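Local coordinates for rhusiopathiae surface protein B (Erysipelothrix rhusiopathiae, PDB 3V10) that probably binds collagen, through a two-domain region that is the collagen-binding part of a longer cell-wall-anchored bacterial adhesin, at residues G40-F45 with L108-G113; G70-V75 with E89-G94; N116-Y121 with M308-T313; F166-G171 with W184-S189; K199-I204 with S280-Y285. All blocks are in the same frame, centred on the assembly; numbering follows the deposited sequence.

Interactions 1 and 2 lie in the N-terminal Ig-like domain, and interaction 3 joins that domain's strand 112-123 to strand 311-315 from the C-terminal end. Interactions 2 and 3 lie in one curled sheet, which interaction 1 reaches through the start of strand 112-123. Interactions 4 and 5 lie in the collagen-binding domain. Interaction 3 is the most buried and works through carboxylates and a lysine. Interaction 2 pairs strands 71-77 and 85-93, and its Met-73 and Phe-92 touch the residues of interaction 3. Interaction 1 is a surface contact without cross-segment hydrogen bonds. Interactions 4 and 5 are regular antiparallel pairs. They meet face to face where Tyr-167, Lys-169 and Phe-166 reach Ser-281, Asp-202 and Tyr-285.

Interaction 1. Residues G40-F45 with L108-G113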
# COMPACT_ATOMS: atom_id res chain seq x y z
N GLY A 40 -4.65 36.66 -0.22
CA GLY A 40 -4.01 37.76 -0.92
C GLY A 40 -3.08 38.58 -0.04
O GLY A 40 -2.56 39.60 -0.48
N GLN A 41 -2.89 38.14 1.20
CA GLN A 41 -2.02 38.85 2.13
C GLN A 41 -0.84 38.01 2.56
O GLN A 41 -0.97 36.85 2.95
CB GLN A 41 -2.80 39.31 3.36
CG GLN A 41 -3.77 40.43 3.07
CD GLN A 41 -4.07 41.26 4.31
OE1 GLN A 41 -3.16 41.69 5.01
NE2 GLN A 41 -5.35 41.49 4.57
N LYS A 42 0.34 38.62 2.49
CA LYS A 42 1.57 37.96 2.86
C LYS A 42 1.67 37.65 4.35
O LYS A 42 1.42 38.52 5.19
CB LYS A 42 2.74 38.86 2.45
CG LYS A 42 3.17 38.65 1.03
CD LYS A 42 3.82 37.30 0.93
CE LYS A 42 5.04 37.26 1.81
NZ LYS A 42 6.12 38.09 1.20
N VAL A 43 2.00 36.41 4.69
CA VAL A 43 2.18 36.03 6.09
C VAL A 43 3.62 35.56 6.26
O VAL A 43 4.28 35.19 5.30
CB VAL A 43 1.23 34.88 6.54
CG1 VAL A 43 -0.21 35.25 6.25
CG2 VAL A 43 1.62 33.57 5.84
N LYS A 44 4.10 35.57 7.50
CA LYS A 44 5.46 35.13 7.81
C LYS A 44 5.36 33.91 8.74
O LYS A 44 5.02 34.04 9.92
CB LYS A 44 6.20 36.29 8.51
CG LYS A 44 7.73 36.32 8.35
CD LYS A 44 8.19 37.20 7.14
CE LYS A 44 7.81 36.61 5.76
NZ LYS A 44 6.51 37.01 5.10
N PHE A 45 5.65 32.73 8.20
CA PHE A 45 5.59 31.52 9.01
C PHE A 45 6.69 31.56 10.05
O PHE A 45 7.83 31.92 9.74
CB PHE A 45 5.70 30.28 8.13
CG PHE A 45 4.52 30.08 7.22
CD1 PHE A 45 3.23 30.02 7.74
CD2 PHE A 45 4.69 29.92 5.84
CE1 PHE A 45 2.13 29.82 6.90
CE2 PHE A 45 3.60 29.72 5.00
CZ PHE A 45 2.31 29.67 5.53
N LEU A 108 14.00 31.85 4.98
CA LEU A 108 13.37 32.24 3.73
C LEU A 108 12.39 33.41 3.73
O LEU A 108 11.71 33.71 4.72
CB LEU A 108 12.70 31.00 3.13
CG LEU A 108 13.54 29.72 3.21
CD1 LEU A 108 12.78 28.59 2.55
CD2 LEU A 108 14.89 29.92 2.53
N GLU A 109 12.33 34.07 2.58
CA GLU A 109 11.48 35.21 2.33
C GLU A 109 10.12 34.72 1.87
O GLU A 109 9.11 35.04 2.49
CB GLU A 109 12.09 36.11 1.25
CG GLU A 109 13.32 36.89 1.71
CD GLU A 109 13.89 37.80 0.63
OE1 GLU A 109 14.39 37.28 -0.39
OE2 GLU A 109 13.82 39.04 0.79
N ASN A 110 10.08 33.95 0.79
CA ASN A 110 8.81 33.43 0.28
C ASN A 110 8.75 31.93 0.47
O ASN A 110 9.57 31.19 -0.05
CB ASN A 110 8.64 33.77 -1.21
CG ASN A 110 8.60 35.26 -1.46
OD1 ASN A 110 9.63 35.93 -1.50
ND2 ASN A 110 7.40 35.80 -1.63
N VAL A 111 7.75 31.47 1.22
CA VAL A 111 7.62 30.05 1.51
C VAL A 111 6.46 29.37 0.77
O VAL A 111 5.33 29.85 0.76
CB VAL A 111 7.43 29.84 3.03
CG1 VAL A 111 7.34 28.37 3.35
CG2 VAL A 111 8.59 30.49 3.78
N THR A 112 6.77 28.25 0.13
CA THR A 112 5.78 27.46 -0.58
C THR A 112 6.10 26.01 -0.24
O THR A 112 7.19 25.71 0.25
CB THR A 112 5.89 27.61 -2.11
OG1 THR A 112 7.19 27.19 -2.54
CG2 THR A 112 5.66 29.07 -2.52
N GLY A 113 5.15 25.12 -0.48
CA GLY A 113 5.39 23.72 -0.18
C GLY A 113 4.30 22.80 -0.69
O GLY A 113 3.20 23.25 -1.04
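Phe-45 and Val-111 form the tight part of this contact. Phe-45 CD2 lies 3.9 Å from Val-111 CB, which sits in the plane of the ring at its edge. Val-111 CG1 stands anti to its own backbone N (chi1 -178°) and also comes within 4.0 Å of Phe-45 CD2. Val-43 CG2 covers part of one face of the same ring, near the rim. Both Phe-45 and Val-111 are buried; beyond the two segments, Phe-101 stacks on Phe-45 and Tyr-4 meets it edge-to-face.

The other side is loose and faces solvent. Lys-44 passes Glu-109 with its methylene, CE being 3.9 Å from Glu-109 O. Its chain curls back, and NZ donates to Val-43 O at 2.9 Å, from above the carbonyl plane. Lys-42 NZ comes 3.9 Å from Asn-110 ND2, and the two side chains cross at about a right angle.

No hydrogen bond joins the segments. Here the apolar Phe-45 and Val-111 pair brings the two loops together at the end of the Ig-like domain. The lysines brush past Glu-109 and Asn-110 without bonding to them, so apolar contact is what the buried part of this pairing rests on.

Interaction 2. Residues G70-V75 with E89-G94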
# COMPACT_ATOMS: atom_id res chain seq x y z
N GLY A 70 2.22 8.72 16.06
CA GLY A 70 3.39 9.41 16.57
C GLY A 70 4.62 9.38 15.67
O GLY A 70 5.67 9.89 16.05
N SER A 71 4.50 8.80 14.48
CA SER A 71 5.64 8.74 13.57
C SER A 71 5.97 10.15 13.06
O SER A 71 5.07 10.96 12.85
CB SER A 71 5.33 7.82 12.39
OG SER A 71 5.15 6.48 12.83
N LYS A 72 7.25 10.43 12.86
CA LYS A 72 7.68 11.75 12.38
C LYS A 72 8.48 11.67 11.08
O LYS A 72 9.22 10.71 10.85
CB LYS A 72 8.54 12.45 13.44
CG LYS A 72 7.77 13.19 14.52
CD LYS A 72 7.09 12.25 15.49
CE LYS A 72 6.66 13.00 16.74
NZ LYS A 72 6.01 12.10 17.71
N MET A 73 8.33 12.69 10.25
CA MET A 73 9.05 12.78 8.99
C MET A 73 9.49 14.22 8.78
O MET A 73 8.69 15.14 8.92
CB MET A 73 8.15 12.33 7.82
CG MET A 73 8.80 12.44 6.45
SD MET A 73 7.76 11.93 5.04
CE MET A 73 7.13 13.48 4.51
N PRO A 74 10.77 14.45 8.47
CA PRO A 74 11.20 15.83 8.27
C PRO A 74 10.75 16.35 6.91
O PRO A 74 10.54 15.58 5.98
CB PRO A 74 12.72 15.74 8.37
CG PRO A 74 12.99 14.38 7.77
CD PRO A 74 11.91 13.52 8.39
N VAL A 75 10.56 17.67 6.82
CA VAL A 75 10.19 18.27 5.55
C VAL A 75 11.35 19.21 5.25
O VAL A 75 11.58 20.19 5.96
CB VAL A 75 8.88 19.06 5.65
CG1 VAL A 75 8.50 19.57 4.27
CG2 VAL A 75 7.78 18.17 6.19
N GLU A 89 8.10 19.63 9.92
CA GLU A 89 8.05 18.29 10.47
C GLU A 89 6.62 17.78 10.39
O GLU A 89 5.68 18.48 10.80
CB GLU A 89 8.52 18.32 11.92
CG GLU A 89 8.53 17.00 12.64
CD GLU A 89 9.15 17.12 14.01
OE1 GLU A 89 10.33 17.51 14.09
OE2 GLU A 89 8.45 16.84 15.01
N LEU A 90 6.45 16.58 9.86
CA LEU A 90 5.13 15.97 9.76
C LEU A 90 5.00 14.87 10.79
O LEU A 90 5.87 14.00 10.90
CB LEU A 90 4.90 15.36 8.37
CG LEU A 90 4.49 16.27 7.22
CD1 LEU A 90 4.51 15.46 5.93
CD2 LEU A 90 3.10 16.84 7.48
N THR A 91 3.90 14.90 11.54
CA THR A 91 3.65 13.87 12.53
C THR A 91 2.38 13.14 12.12
O THR A 91 1.33 13.75 11.92
CB THR A 91 3.46 14.47 13.94
OG1 THR A 91 4.67 15.12 14.35
CG2 THR A 91 3.12 13.36 14.94
N PHE A 92 2.49 11.82 11.96
CA PHE A 92 1.36 11.01 11.54
C PHE A 92 0.68 10.40 12.76
O PHE A 92 1.28 9.59 13.47
CB PHE A 92 1.86 9.91 10.59
CG PHE A 92 2.59 10.45 9.39
CD1 PHE A 92 1.91 10.76 8.21
CD2 PHE A 92 3.95 10.72 9.45
CE1 PHE A 92 2.58 11.33 7.13
CE2 PHE A 92 4.62 11.28 8.37
CZ PHE A 92 3.93 11.59 7.21
N ASN A 93 -0.57 10.80 12.99
CA ASN A 93 -1.34 10.32 14.14
C ASN A 93 -2.66 9.69 13.70
O ASN A 93 -3.74 10.24 13.95
CB ASN A 93 -1.62 11.49 15.08
CG ASN A 93 -0.35 12.10 15.67
OD1 ASN A 93 -0.22 13.32 15.78
ND2 ASN A 93 0.60 11.24 16.05
N GLY A 94 -2.57 8.54 13.04
CA GLY A 94 -3.77 7.85 12.57
C GLY A 94 -4.47 8.62 11.46
O GLY A 94 -3.91 8.81 10.37
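Residues 71-75 and 89-93 run antiparallel at 158°, with axes 4.7 Å apart, and Ser-71 with Phe-92 and Met-73 with Leu-90 are the hydrogen-bonded pairs. Leu-90 N gives an almost straight bond to Met-73 O at 2.8 Å, and Met-73 N returns one to Leu-90 O. At the start, Gly-70 and Ser-71 both face Phe-92, which makes a G1 beta bulge. Gly-70 N donates to Phe-92 O at 2.9 Å, while the bond from Ser-71 N to the same oxygen is weak. The positive phi of Gly-70 (85°) would jam a CB against the preceding carbonyl.

Ser-71, Met-73, Leu-90 and Phe-92 share one face. Met-73 and Leu-90 lie side by side, and Met-73 CE touches Leu-90 CD1 at 3.6 Å. Met-73 CB meets the edge of the Phe-92 ring, in its plane, 3.7 Å from CE2. Val-75 CG2 adds a contact with Leu-90 CG at 3.9 Å. On the other face, Lys-72 runs alongside Thr-91 and packs its methylenes there, with CG 3.7 Å from Thr-91 OG1.

The pair forms a beta hairpin. Strand 96-101 continues the sheet beyond strand 85-93, with Ile-97 and Phe-99 against Leu-90. Strand 311-315 pairs in parallel with strand 71-77 and sets Ala-312 against Met-73, Val-75 and Leu-90.

Interaction 3. Residues N116-Y121 with M308-T313; sequences NLKSVY and MFDDAT
Asn-116 meets Asp-311 through both backbone and side chain. The two form an antiparallel hydrogen-bonded pair: Asn-116 N donates to Asp-311 O at 2.8 Å, and Asp-311 N donates to Asn-116 O at 3.2 Å. Asn-116 ND2 also donates to Asp-311 OD1 at 2.6 Å, on the syn lone pair. Asp-311 CG stands between its backbone N and carbonyl carbon (chi1 65°), which brings the carboxylate carbon to the side of Asn-116 CB. The amide and carboxylate planes are 48° apart.

Leu-117 turns its CB away, but its CD1 lies 3.5 Å from Asp-310 OD1. The two side chains run side by side.

Lys-118 is held at three points. Its backbone N donates to Asp-310 OD1 at 2.7 Å, nearly along the C-O axis, so a side chain replaces the next backbone partner. Its O receives a bond from a water that also donates to Asp-310 OD2, at 2.7 Å. Its NZ donates to Phe-309 O at 3.1 Å and to Asn-307 O. Buried as it is, this amine is met by two carbonyls, and Asp-311 and Asp-310 nearby probably favour its positive charge.

Strand 311-315 comes from the end of the chain and lies between strands 71-77 and 112-123. This contact lies at the start of that strand. A C-terminal strand inserted into the sheet of the preceding domain is consistent with the latch of the Collagen Hug model, as in related collagen adhesins.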
# COMPACT_ATOMS: atom_id res chain seq x y z
N ASN A 116 2.37 15.21 -0.19
CA ASN A 116 1.73 14.10 -0.88
C ASN A 116 1.52 13.03 0.18
O ASN A 116 2.42 12.27 0.51
CB ASN A 116 2.63 13.61 -2.02
CG ASN A 116 2.75 14.63 -3.13
OD1 ASN A 116 1.89 14.72 -4.00
ND2 ASN A 116 3.82 15.41 -3.10
N LEU A 117 0.31 13.01 0.72
CA LEU A 117 -0.06 12.09 1.79
C LEU A 117 -0.65 10.78 1.29
O LEU A 117 -1.49 10.77 0.40
CB LEU A 117 -1.07 12.78 2.72
CG LEU A 117 -1.72 11.99 3.86
CD1 LEU A 117 -0.69 11.59 4.90
CD2 LEU A 117 -2.80 12.85 4.50
N LYS A 118 -0.20 9.68 1.87
CA LYS A 118 -0.69 8.36 1.50
C LYS A 118 -1.57 7.85 2.63
O LYS A 118 -1.22 8.00 3.80
CB LYS A 118 0.49 7.41 1.27
CG LYS A 118 1.47 7.91 0.23
CD LYS A 118 0.75 8.21 -1.08
CE LYS A 118 1.69 8.79 -2.12
NZ LYS A 118 2.69 7.79 -2.58
N SER A 119 -2.70 7.25 2.29
CA SER A 119 -3.60 6.73 3.31
C SER A 119 -4.12 5.34 2.99
O SER A 119 -4.08 4.90 1.84
CB SER A 119 -4.78 7.68 3.51
OG SER A 119 -5.64 7.67 2.38
N VAL A 120 -4.59 4.65 4.01
CA VAL A 120 -5.15 3.32 3.87
C VAL A 120 -6.50 3.33 4.58
O VAL A 120 -6.68 4.09 5.54
CB VAL A 120 -4.23 2.25 4.51
CG1 VAL A 120 -3.94 2.61 5.97
CG2 VAL A 120 -4.88 0.88 4.44
N TYR A 121 -7.45 2.54 4.10
CA TYR A 121 -8.75 2.52 4.76
C TYR A 121 -9.14 1.15 5.30
O TYR A 121 -8.76 0.12 4.74
CB TYR A 121 -9.86 3.03 3.84
CG TYR A 121 -10.23 2.13 2.68
CD1 TYR A 121 -9.64 2.30 1.43
CD2 TYR A 121 -11.19 1.13 2.83
CE1 TYR A 121 -10.00 1.50 0.35
CE2 TYR A 121 -11.57 0.32 1.75
CZ TYR A 121 -10.97 0.52 0.51
OH TYR A 121 -11.36 -0.23 -0.58
N MET A 308 3.76 3.72 -1.76
CA MET A 308 3.07 4.04 -0.51
C MET A 308 3.80 5.01 0.42
O MET A 308 3.42 5.16 1.58
CB MET A 308 2.75 2.74 0.23
CG MET A 308 3.94 1.82 0.58
SD MET A 308 4.75 0.86 -0.76
CE MET A 308 6.41 1.18 -0.31
N PHE A 309 4.82 5.69 -0.10
CA PHE A 309 5.60 6.64 0.71
C PHE A 309 5.03 8.05 0.72
O PHE A 309 4.59 8.58 -0.30
CB PHE A 309 7.04 6.70 0.21
CG PHE A 309 7.86 5.48 0.52
CD1 PHE A 309 8.30 5.22 1.81
CD2 PHE A 309 8.21 4.59 -0.49
CE1 PHE A 309 9.09 4.10 2.10
CE2 PHE A 309 8.99 3.46 -0.22
CZ PHE A 309 9.43 3.22 1.08
N ASP A 310 5.05 8.67 1.90
CA ASP A 310 4.59 10.05 2.03
C ASP A 310 5.78 10.90 1.64
O ASP A 310 6.92 10.48 1.79
CB ASP A 310 4.21 10.36 3.48
CG ASP A 310 3.07 9.50 3.98
OD1 ASP A 310 1.94 9.71 3.50
OD2 ASP A 310 3.30 8.62 4.84
N ASP A 311 5.52 12.08 1.10
CA ASP A 311 6.62 12.96 0.73
C ASP A 311 6.16 14.40 0.88
O ASP A 311 4.96 14.67 0.86
CB ASP A 311 7.12 12.67 -0.69
CG ASP A 311 6.09 12.98 -1.75
OD1 ASP A 311 5.75 14.17 -1.92
OD2 ASP A 311 5.62 12.03 -2.42
N ALA A 312 7.11 15.30 1.05
CA ALA A 312 6.79 16.71 1.21
C ALA A 312 8.04 17.53 0.94
O ALA A 312 9.16 17.05 1.14
CB ALA A 312 6.28 16.98 2.62
N THR A 313 7.85 18.76 0.49
CA THR A 313 8.96 19.65 0.18
C THR A 313 8.53 21.09 0.39
O THR A 313 7.35 21.41 0.30
CB THR A 313 9.42 19.48 -1.27
OG1 THR A 313 10.31 20.54 -1.62
CG2 THR A 313 8.23 19.49 -2.21
O HOH W 1 0.86 7.83 5.57

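Interaction 4. Residues F166-G171 with W184-S189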
# COMPACT_ATOMS: atom_id res chain seq x y z
N PHE A 166 -7.18 -21.58 -10.17
CA PHE A 166 -6.04 -22.39 -9.74
C PHE A 166 -4.87 -21.60 -9.18
O PHE A 166 -4.25 -22.04 -8.21
CB PHE A 166 -5.55 -23.27 -10.89
CG PHE A 166 -4.46 -24.21 -10.48
CD1 PHE A 166 -3.13 -23.83 -10.53
CD2 PHE A 166 -4.77 -25.49 -10.02
CE1 PHE A 166 -2.12 -24.70 -10.12
CE2 PHE A 166 -3.77 -26.37 -9.61
CZ PHE A 166 -2.44 -25.97 -9.66
N TYR A 167 -4.54 -20.47 -9.79
CA TYR A 167 -3.41 -19.68 -9.31
C TYR A 167 -3.54 -18.19 -9.53
O TYR A 167 -3.94 -17.74 -10.60
CB TYR A 167 -2.11 -20.16 -9.97
CG TYR A 167 -0.90 -19.26 -9.68
CD1 TYR A 167 -0.35 -19.21 -8.41
CD2 TYR A 167 -0.36 -18.44 -10.68
CE1 TYR A 167 0.72 -18.36 -8.13
CE2 TYR A 167 0.71 -17.58 -10.41
CZ TYR A 167 1.24 -17.55 -9.12
OH TYR A 167 2.29 -16.72 -8.82
N TRP A 168 -3.21 -17.42 -8.50
CA TRP A 168 -3.22 -15.97 -8.62
C TRP A 168 -2.34 -15.42 -7.51
O TRP A 168 -2.14 -16.06 -6.48
CB TRP A 168 -4.64 -15.40 -8.54
CG TRP A 168 -5.20 -15.27 -7.17
CD1 TRP A 168 -5.07 -14.21 -6.33
CD2 TRP A 168 -6.00 -16.24 -6.48
NE1 TRP A 168 -5.75 -14.45 -5.15
CE2 TRP A 168 -6.33 -15.69 -5.22
CE3 TRP A 168 -6.47 -17.51 -6.81
CZ2 TRP A 168 -7.11 -16.37 -4.29
CZ3 TRP A 168 -7.26 -18.20 -5.88
CH2 TRP A 168 -7.56 -17.62 -4.63
N LYS A 169 -1.78 -14.24 -7.76
CA LYS A 169 -0.91 -13.60 -6.79
C LYS A 169 -1.45 -12.23 -6.43
O LYS A 169 -2.09 -11.57 -7.24
CB LYS A 169 0.49 -13.47 -7.40
CG LYS A 169 0.54 -12.61 -8.63
CD LYS A 169 1.09 -11.24 -8.28
CE LYS A 169 2.59 -11.29 -8.09
NZ LYS A 169 3.01 -12.28 -7.06
N THR A 170 -1.19 -11.80 -5.20
CA THR A 170 -1.65 -10.50 -4.73
C THR A 170 -0.57 -9.86 -3.90
O THR A 170 0.39 -10.51 -3.48
CB THR A 170 -2.93 -10.62 -3.87
OG1 THR A 170 -2.60 -11.24 -2.62
CG2 THR A 170 -3.98 -11.44 -4.57
N GLY A 171 -0.71 -8.56 -3.65
CA GLY A 171 0.29 -7.87 -2.86
C GLY A 171 -0.23 -6.53 -2.37
O GLY A 171 -1.17 -5.97 -2.94
N TRP A 184 1.36 -12.63 -1.66
CA TRP A 184 0.70 -13.94 -1.56
C TRP A 184 0.67 -14.68 -2.89
O TRP A 184 0.21 -14.13 -3.89
CB TRP A 184 -0.76 -13.78 -1.13
CG TRP A 184 -0.98 -13.33 0.27
CD1 TRP A 184 -1.27 -14.13 1.34
CD2 TRP A 184 -0.95 -11.99 0.76
NE1 TRP A 184 -1.41 -13.37 2.47
CE2 TRP A 184 -1.22 -12.05 2.15
CE3 TRP A 184 -0.71 -10.74 0.17
CZ2 TRP A 184 -1.26 -10.90 2.95
CZ3 TRP A 184 -0.75 -9.60 0.97
CH2 TRP A 184 -1.03 -9.70 2.35
N LEU A 185 1.16 -15.92 -2.90
CA LEU A 185 1.10 -16.75 -4.10
C LEU A 185 0.07 -17.83 -3.73
O LEU A 185 0.34 -18.69 -2.89
CB LEU A 185 2.45 -17.41 -4.41
CG LEU A 185 3.69 -16.52 -4.54
CD1 LEU A 185 4.87 -17.38 -5.02
CD2 LEU A 185 3.42 -15.39 -5.52
N ASN A 186 -1.11 -17.78 -4.33
CA ASN A 186 -2.17 -18.74 -4.03
C ASN A 186 -2.16 -19.88 -5.03
O ASN A 186 -2.67 -19.74 -6.14
CB ASN A 186 -3.51 -18.01 -4.04
CG ASN A 186 -3.50 -16.79 -3.14
OD1 ASN A 186 -3.65 -16.89 -1.93
ND2 ASN A 186 -3.31 -15.62 -3.74
N ILE A 187 -1.61 -21.02 -4.62
CA ILE A 187 -1.48 -22.18 -5.50
C ILE A 187 -2.48 -23.29 -5.22
O ILE A 187 -2.55 -23.83 -4.12
CB ILE A 187 -0.06 -22.77 -5.40
CG1 ILE A 187 0.96 -21.64 -5.58
CG2 ILE A 187 0.13 -23.85 -6.46
CD1 ILE A 187 2.40 -22.07 -5.33
N ASN A 188 -3.23 -23.63 -6.26
CA ASN A 188 -4.23 -24.68 -6.19
C ASN A 188 -5.33 -24.46 -5.16
O ASN A 188 -5.54 -25.30 -4.27
CB ASN A 188 -3.56 -26.04 -5.95
CG ASN A 188 -4.46 -27.19 -6.33
OD1 ASN A 188 -5.57 -26.98 -6.81
ND2 ASN A 188 -3.99 -28.42 -6.11
N SER A 189 -6.02 -23.33 -5.27
CA SER A 189 -7.14 -23.03 -4.38
C SER A 189 -8.25 -24.07 -4.58
O SER A 189 -8.87 -24.50 -3.61
CB SER A 189 -7.70 -21.63 -4.66
OG SER A 189 -6.86 -20.61 -4.17
O HOH W 2 -4.12 -13.48 -1.92
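Trp-168 and Asn-186 stack, with ring and amide planes 26° apart. Asn-186 CB sits 3.8 Å from the centroid of the six-membered ring, a CH-pi contact, and ND2 lies over the same face toward the rim. Thr-170 CG2 touches the Trp-168 edge, in plane. The Phe-166 ring has Asn-188 CA over one face, 4.0 Å from its centroid, while Tyr-285 stacks on the opposite face. At the edge of Trp-184 lies Gly-171 CA, and Thr-170 OG1 approaches Trp-184 CE3 at 3.4 Å.

Trp-168 O takes two bonds from Asn-186: one from N at 2.9 Å, and one from ND2 at 3.0 Å, above the carbonyl plane. Asn-186 CG, beside the backbone N (chi1 -53°), lies on the side of the Trp-168 ring. A water links Asn-186 ND2 to Thr-170 OG1. Asn-188 N donates to Phe-166 O at 2.7 Å, just before strand 167-173 begins and just after strand 180-187 ends.

On the other face, Tyr-167 and Lys-169 flank Leu-185. Leu-185 CD2 lies 3.5 Å from Lys-169 NZ, and Tyr-167 OH bonds to Ser-281 OG.

This is an antiparallel beta hairpin at the edge of a five-stranded sheet, in the collagen-binding domain with its DEv-IgG fold.

Interaction 5. Residues K199-I204 with S280-Y285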
# COMPACT_ATOMS: atom_id res chain seq x y z
N LYS A 199 5.02 -25.77 -11.14
CA LYS A 199 6.17 -24.88 -11.01
C LYS A 199 5.79 -23.43 -11.21
O LYS A 199 5.11 -23.09 -12.18
CB LYS A 199 7.27 -25.26 -12.01
CG LYS A 199 8.53 -24.41 -11.89
CD LYS A 199 9.66 -24.93 -12.79
CE LYS A 199 10.94 -24.14 -12.58
NZ LYS A 199 12.02 -24.59 -13.50
N VAL A 200 6.23 -22.57 -10.30
CA VAL A 200 5.95 -21.15 -10.39
C VAL A 200 7.28 -20.41 -10.36
O VAL A 200 8.12 -20.69 -9.51
CB VAL A 200 5.11 -20.63 -9.20
CG1 VAL A 200 4.99 -19.09 -9.27
CG2 VAL A 200 3.73 -21.27 -9.22
N ILE A 201 7.49 -19.52 -11.32
CA ILE A 201 8.71 -18.73 -11.33
C ILE A 201 8.26 -17.29 -11.12
O ILE A 201 7.57 -16.70 -11.96
CB ILE A 201 9.48 -18.85 -12.66
CG1 ILE A 201 9.92 -20.31 -12.88
CG2 ILE A 201 10.73 -17.96 -12.63
CD1 ILE A 201 10.72 -20.53 -14.14
N ASP A 202 8.61 -16.75 -9.96
CA ASP A 202 8.22 -15.40 -9.60
C ASP A 202 9.40 -14.45 -9.71
O ASP A 202 10.46 -14.68 -9.13
CB ASP A 202 7.69 -15.39 -8.16
CG ASP A 202 7.19 -14.02 -7.74
OD1 ASP A 202 7.94 -13.03 -7.89
OD2 ASP A 202 6.05 -13.93 -7.24
N THR A 203 9.22 -13.37 -10.47
CA THR A 203 10.28 -12.39 -10.64
C THR A 203 9.88 -11.07 -10.00
O THR A 203 8.99 -10.38 -10.50
CB THR A 203 10.59 -12.14 -12.12
OG1 THR A 203 11.08 -13.35 -12.73
CG2 THR A 203 11.66 -11.06 -12.25
N ILE A 204 10.53 -10.73 -8.90
CA ILE A 204 10.24 -9.48 -8.20
C ILE A 204 10.77 -8.34 -9.05
O ILE A 204 11.92 -8.36 -9.49
CB ILE A 204 10.89 -9.46 -6.81
CG1 ILE A 204 10.30 -10.59 -5.96
CG2 ILE A 204 10.68 -8.10 -6.14
CD1 ILE A 204 11.10 -10.89 -4.71
N SER A 280 5.96 -10.15 -11.15
CA SER A 280 5.35 -10.94 -12.21
C SER A 280 5.72 -12.39 -11.97
O SER A 280 6.75 -12.68 -11.37
CB SER A 280 5.86 -10.48 -13.58
OG SER A 280 7.25 -10.69 -13.74
N SER A 281 4.86 -13.31 -12.40
CA SER A 281 5.14 -14.72 -12.21
C SER A 281 4.55 -15.55 -13.34
O SER A 281 3.63 -15.11 -14.03
CB SER A 281 4.59 -15.21 -10.86
OG SER A 281 3.17 -15.20 -10.83
N THR A 282 5.11 -16.74 -13.54
CA THR A 282 4.62 -17.66 -14.56
C THR A 282 4.41 -19.00 -13.88
O THR A 282 5.08 -19.32 -12.89
CB THR A 282 5.63 -17.81 -15.73
OG1 THR A 282 6.87 -18.36 -15.24
CG2 THR A 282 5.91 -16.45 -16.36
N ILE A 283 3.46 -19.78 -14.37
CA ILE A 283 3.19 -21.07 -13.77
C ILE A 283 2.97 -22.09 -14.87
O ILE A 283 2.51 -21.75 -15.97
CB ILE A 283 1.94 -21.01 -12.84
CG1 ILE A 283 1.78 -22.34 -12.10
CG2 ILE A 283 0.68 -20.69 -13.65
CD1 ILE A 283 0.66 -22.33 -11.08
N GLU A 284 3.33 -23.34 -14.59
CA GLU A 284 3.12 -24.41 -15.55
C GLU A 284 2.79 -25.67 -14.79
O GLU A 284 3.38 -25.95 -13.74
CB GLU A 284 4.36 -24.64 -16.41
CG GLU A 284 4.04 -25.45 -17.67
CD GLU A 284 5.19 -25.47 -18.66
OE1 GLU A 284 5.89 -26.50 -18.75
OE2 GLU A 284 5.39 -24.44 -19.35
N TYR A 285 1.83 -26.41 -15.32
CA TYR A 285 1.38 -27.66 -14.74
C TYR A 285 0.35 -28.28 -15.67
O TYR A 285 -0.08 -27.64 -16.62
CB TYR A 285 0.72 -27.42 -13.38
CG TYR A 285 -0.51 -26.53 -13.44
CD1 TYR A 285 -0.38 -25.15 -13.60
CD2 TYR A 285 -1.79 -27.06 -13.36
CE1 TYR A 285 -1.50 -24.32 -13.69
CE2 TYR A 285 -2.92 -26.24 -13.45
CZ TYR A 285 -2.76 -24.88 -13.62
OH TYR A 285 -3.88 -24.06 -13.72
O HOH W 3 8.98 -8.77 -12.93
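Residues 199-204 and 280-285 are neighbouring antiparallel strands in a sheet of the collagen-binding domain, which has the DEv-IgG fold. They run at 170° to each other, with axes 4.6 Å apart.

Backbone hydrogen bonds come in three reciprocal pairs: Lys-199 with Glu-284, Ile-201 with Thr-282, and Thr-203 with Ser-280. The shortest is Thr-203 N to Ser-280 O at 2.7 Å. Between them CA-H...O contacts fill in, as from Ser-281 CA to Ile-201 O at 3.1 Å.

Apolar packing falls on the buried face. Val-200 CG2 meets Ile-283 CG1 at 3.6 Å and CD1 at 3.7 Å. Ile-283 CG1 stands anti to its backbone N (chi1 -173°), and CG1 also lies near Lys-199 O. Tyr-167 of the opposing sheet packs against both residues.

Polar groups share that face. Asp-202 OD2 accepts from Asn-279 ND2, is also hydrogen-bonded to Tyr-265 OH, and has a long, weak ion pair with Lys-169 NZ. Ser-281 OG bonds to Thr-301 O.

On the outer face, Thr-282 OG1 rests 3.7 Å from Ile-201 CB. At the end of the pair, a water donates to Thr-203 O at 2.9 Å and is hydrogen-bonded to Ser-280 OG at 2.7 Å.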